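PDB 5EJY: myosin-I heavy chain from Dictyostelium discoideum, which is an actin-based motor with ATPase activity that takes part in the early steps of phagocytosis and in adhesion. Local coordinates for residues V288-L293 with V484-S489. Sequence-based numbering, arbitrary orientation. Where two conformers were deposited one is given.
Sequences VFKKKL and VQKLVS
Ser489 OG accepts a hydrogen bond of 2.9 Å from the ammonium group of Lys292, NZ. The same hydroxyl lies 3.0 Å from the carbonyl oxygen of Gln485, O, one turn back in its helix, and near that of Lys486 as well. Serine suits the place because it can donate its proton to the helix backbone while offering oxygen to the lysine, and its chi1 of 66° tucks OG between the backbone N and the carbonyl carbon, close to both carbonyls. Lys292 lies just past the end of strand 285-291, and its fully extended chain (chi1 179°, the later torsions also near 180°) carries NZ across to Ser489 OG. Its NZ also forms a salt bridge with Asp257, whose other carboxylate oxygen, OD2, accepts a bond from the Gln485 amide. The contact lies in the FERM part of this MyTH4-FERM tail fragment: strand 285-291 belongs to the ubiquitin-like first lobe (F1), and helix 484-499 is the C-terminal helix that closes the third lobe (F3), so the polar cluster joins F1 to F3. With an alanine here instead of Lys292, Asp257 is likely to lose this counter-charge and Ser489 OG its donor, weakening the link between the lobes. Alongside, the ends of Lys290 and Lys486 come close: in the conformer of Lys486 given, one of two, their NZ atoms stand 4.4 Å apart, a like-charge approach bridged by one water that accepts a weak bond of 3.4 Å from each NZ. The repulsion is probably eased by other partners: Lys290 NZ makes a salt bridge with Glu255, and Lys486 NZ, in that conformer, donates to the backbone oxygen of Leu411.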
ATOM      1  N   VAL A 288      -6.201   0.898   6.090  1.00 22.97           N
ATOM      2  CA  VAL A 288      -6.426   1.356   7.455  1.00 23.44           C
ATOM      3  C   VAL A 288      -5.171   2.023   8.013  1.00 21.80           C
ATOM      4  O   VAL A 288      -4.054   1.513   7.846  1.00 21.40           O
ATOM      5  CB  VAL A 288      -6.823   0.181   8.381  1.00 26.96           C
ATOM      6  CG1 VAL A 288      -7.217   0.704   9.755  1.00 28.77           C
ATOM      7  CG2 VAL A 288      -7.974  -0.617   7.764  1.00 24.22           C
ATOM      8  N   PHE A 289      -5.372   3.166   8.668  1.00 20.77           N
ATOM      9  CA  PHE A 289      -4.296   3.949   9.285  1.00 19.75           C
ATOM     10  C   PHE A 289      -4.221   3.570  10.773  1.00 21.65           C
ATOM     11  O   PHE A 289      -5.109   3.935  11.543  1.00 24.31           O
ATOM     12  CB  PHE A 289      -4.648   5.436   9.110  1.00 20.01           C
ATOM     13  CG  PHE A 289      -3.576   6.411   9.546  1.00 22.29           C
ATOM     14  CD1 PHE A 289      -2.255   6.266   9.151  1.00 21.61           C
ATOM     15  CD2 PHE A 289      -3.922   7.523  10.300  1.00 26.20           C
ATOM     16  CE1 PHE A 289      -1.281   7.207   9.529  1.00 22.37           C
ATOM     17  CE2 PHE A 289      -2.958   8.479  10.674  1.00 26.46           C
ATOM     18  CZ  PHE A 289      -1.642   8.315  10.291  1.00 22.25           C
ATOM     19  N   LYS A 290      -3.189   2.816  11.167  1.00 20.04           N
ATOM     20  CA  LYS A 290      -3.097   2.259  12.520  1.00 22.56           C
ATOM     21  C   LYS A 290      -1.739   2.531  13.125  1.00 20.33           C
ATOM     22  O   LYS A 290      -0.775   2.758  12.402  1.00 21.24           O
ATOM     23  CB  LYS A 290      -3.211   0.720  12.482  1.00 26.66           C
ATOM     24  CG  LYS A 290      -4.531   0.145  12.061  1.00 35.00           C
ATOM     25  CD  LYS A 290      -4.473  -1.367  12.298  1.00 39.14           C
ATOM     26  CE  LYS A 290      -3.653  -1.665  13.567  1.00 38.78           C
ATOM     27  NZ  LYS A 290      -3.484  -3.125  13.895  1.00 40.52           N
ATOM     28  N   LYS A 291      -1.633   2.382  14.446  1.00 20.93           N
ATOM     29  CA  LYS A 291      -0.343   2.559  15.097  1.00 20.71           C
ATOM     30  C   LYS A 291       0.418   1.250  15.119  1.00 23.50           C
ATOM     31  O   LYS A 291      -0.047   0.265  15.700  1.00 20.22           O
ATOM     32  CB  LYS A 291      -0.483   3.098  16.521  1.00 22.38           C
ATOM     33  CG  LYS A 291       0.866   3.465  17.128  1.00 25.22           C
ATOM     34  CD  LYS A 291       0.716   4.261  18.419  1.00 26.79           C
ATOM     35  CE  LYS A 291       2.076   4.646  18.967  1.00 28.08           C
ATOM     36  NZ  LYS A 291       1.971   5.633  20.078  1.00 32.18           N
ATOM     37  N   LYS A 292       1.590   1.254  14.494  1.00 20.81           N
ATOM     38  CA  LYS A 292       2.387   0.035  14.356  1.00 22.78           C
ATOM     39  C   LYS A 292       3.488  -0.043  15.410  1.00 25.23           C
ATOM     40  O   LYS A 292       3.745  -1.106  15.999  1.00 23.84           O
ATOM     41  CB  LYS A 292       3.033  -0.003  12.962  1.00 23.17           C
ATOM     42  CG  LYS A 292       3.919  -1.242  12.695  1.00 19.37           C
ATOM     43  CD  LYS A 292       4.435  -1.214  11.247  1.00 20.62           C
ATOM     44  CE  LYS A 292       5.369  -2.390  10.944  1.00 24.69           C
ATOM     45  NZ  LYS A 292       5.852  -2.265   9.530  1.00 24.66           N
ATOM     46  N   LEU A 293       4.158   1.084  15.623  1.00 22.91           N
ATOM     47  CA  LEU A 293       5.381   1.107  16.429  1.00 24.26           C
ATOM     48  C   LEU A 293       5.197   1.979  17.662  1.00 27.78           C
ATOM     49  O   LEU A 293       4.617   3.063  17.584  1.00 25.25           O
ATOM     50  CB  LEU A 293       6.549   1.624  15.584  1.00 26.43           C
ATOM     51  CG  LEU A 293       6.957   0.698  14.432  1.00 28.46           C
ATOM     52  CD1 LEU A 293       7.678   1.456  13.336  1.00 30.24           C
ATOM     53  CD2 LEU A 293       7.821  -0.441  14.967  1.00 27.30           C
ATOM     54  N   VAL A 484       3.893 -12.383   8.229  1.00 26.21           N
ATOM     55  CA  VAL A 484       5.334 -12.500   8.477  1.00 28.00           C
ATOM     56  C   VAL A 484       6.057 -11.166   8.304  1.00 28.58           C
ATOM     57  O   VAL A 484       6.922 -10.813   9.103  1.00 24.24           O
ATOM     58  CB  VAL A 484       5.978 -13.567   7.573  1.00 29.58           C
ATOM     59  CG1 VAL A 484       7.500 -13.623   7.779  1.00 29.42           C
ATOM     60  CG2 VAL A 484       5.358 -14.932   7.859  1.00 32.93           C
ATOM     61  N   GLN A 485       5.700 -10.410   7.270  1.00 25.07           N
ATOM     62  CA  GLN A 485       6.389  -9.149   7.031  1.00 23.32           C
ATOM     63  C   GLN A 485       6.242  -8.184   8.209  1.00 23.34           C
ATOM     64  O   GLN A 485       7.181  -7.465   8.541  1.00 23.90           O
ATOM     65  CB  GLN A 485       5.915  -8.499   5.722  1.00 25.04           C
ATOM     66  CG  GLN A 485       6.626  -7.193   5.393  1.00 31.49           C
ATOM     67  CD  GLN A 485       6.160  -6.601   4.075  1.00 32.59           C
ATOM     68  OE1 GLN A 485       6.541  -7.077   3.009  1.00 43.12           O
ATOM     69  NE2 GLN A 485       5.316  -5.576   4.142  1.00 30.79           N
ATOM     70  N   LYS A 486       5.068  -8.165   8.837  1.00 22.75           N
ATOM     71  CA  LYS A 486       4.847  -7.324  10.006  0.74 24.64           C
ATOM     72  C   LYS A 486       5.811  -7.706  11.126  1.00 23.82           C
ATOM     73  O   LYS A 486       6.461  -6.845  11.720  1.00 24.76           O
ATOM     74  CB  LYS A 486       3.401  -7.434  10.506  0.74 25.34           C
ATOM     75  CG  LYS A 486       3.087  -6.511  11.675  0.74 25.52           C
ATOM     76  CD  LYS A 486       1.660  -6.683  12.197  1.00 31.35           C
ATOM     77  CE  LYS A 486       1.384  -5.738  13.384  1.00 36.74           C
ATOM     78  NZ  LYS A 486       0.012  -5.868  13.992  1.00 35.64           N
ATOM     79  N   LEU A 487       5.902  -9.003  11.406  1.00 24.48           N
ATOM     80  CA  LEU A 487       6.770  -9.466  12.490  1.00 20.80           C
ATOM     81  C   LEU A 487       8.243  -9.143  12.202  1.00 21.38           C
ATOM     82  O   LEU A 487       8.937  -8.599  13.055  1.00 23.59           O
ATOM     83  CB  LEU A 487       6.573 -10.965  12.725  1.00 19.73           C
ATOM     84  CG  LEU A 487       7.382 -11.556  13.886  1.00 22.05           C
ATOM     85  CD1 LEU A 487       7.181 -10.719  15.145  1.00 22.46           C
ATOM     86  CD2 LEU A 487       6.953 -12.993  14.117  1.00 23.80           C
ATOM     87  N   VAL A 488       8.718  -9.473  11.003  1.00 22.77           N
ATOM     88  CA  VAL A 488      10.095  -9.162  10.612  1.00 21.86           C
ATOM     89  C   VAL A 488      10.389  -7.662  10.715  1.00 26.13           C
ATOM     90  O   VAL A 488      11.406  -7.254  11.288  1.00 22.88           O
ATOM     91  CB  VAL A 488      10.406  -9.641   9.171  1.00 25.99           C
ATOM     92  CG1 VAL A 488      11.755  -9.072   8.678  1.00 27.32           C
ATOM     93  CG2 VAL A 488      10.400 -11.173   9.093  1.00 26.42           C
ATOM     94  N   SER A 489       9.510  -6.831  10.156  1.00 22.62           N
ATOM     95  CA  SER A 489       9.770  -5.393  10.163  1.00 24.63           C
ATOM     96  C   SER A 489       9.697  -4.803  11.569  1.00 21.26           C
ATOM     97  O   SER A 489      10.426  -3.873  11.888  1.00 23.35           O
ATOM     98  CB  SER A 489       8.837  -4.635   9.189  1.00 25.27           C
ATOM     99  OG  SER A 489       7.493  -4.709   9.618  1.00 26.51           O
TER
HETATM  100  O   HOH W   1      -1.989  -4.793  11.397  1.00 38.69           O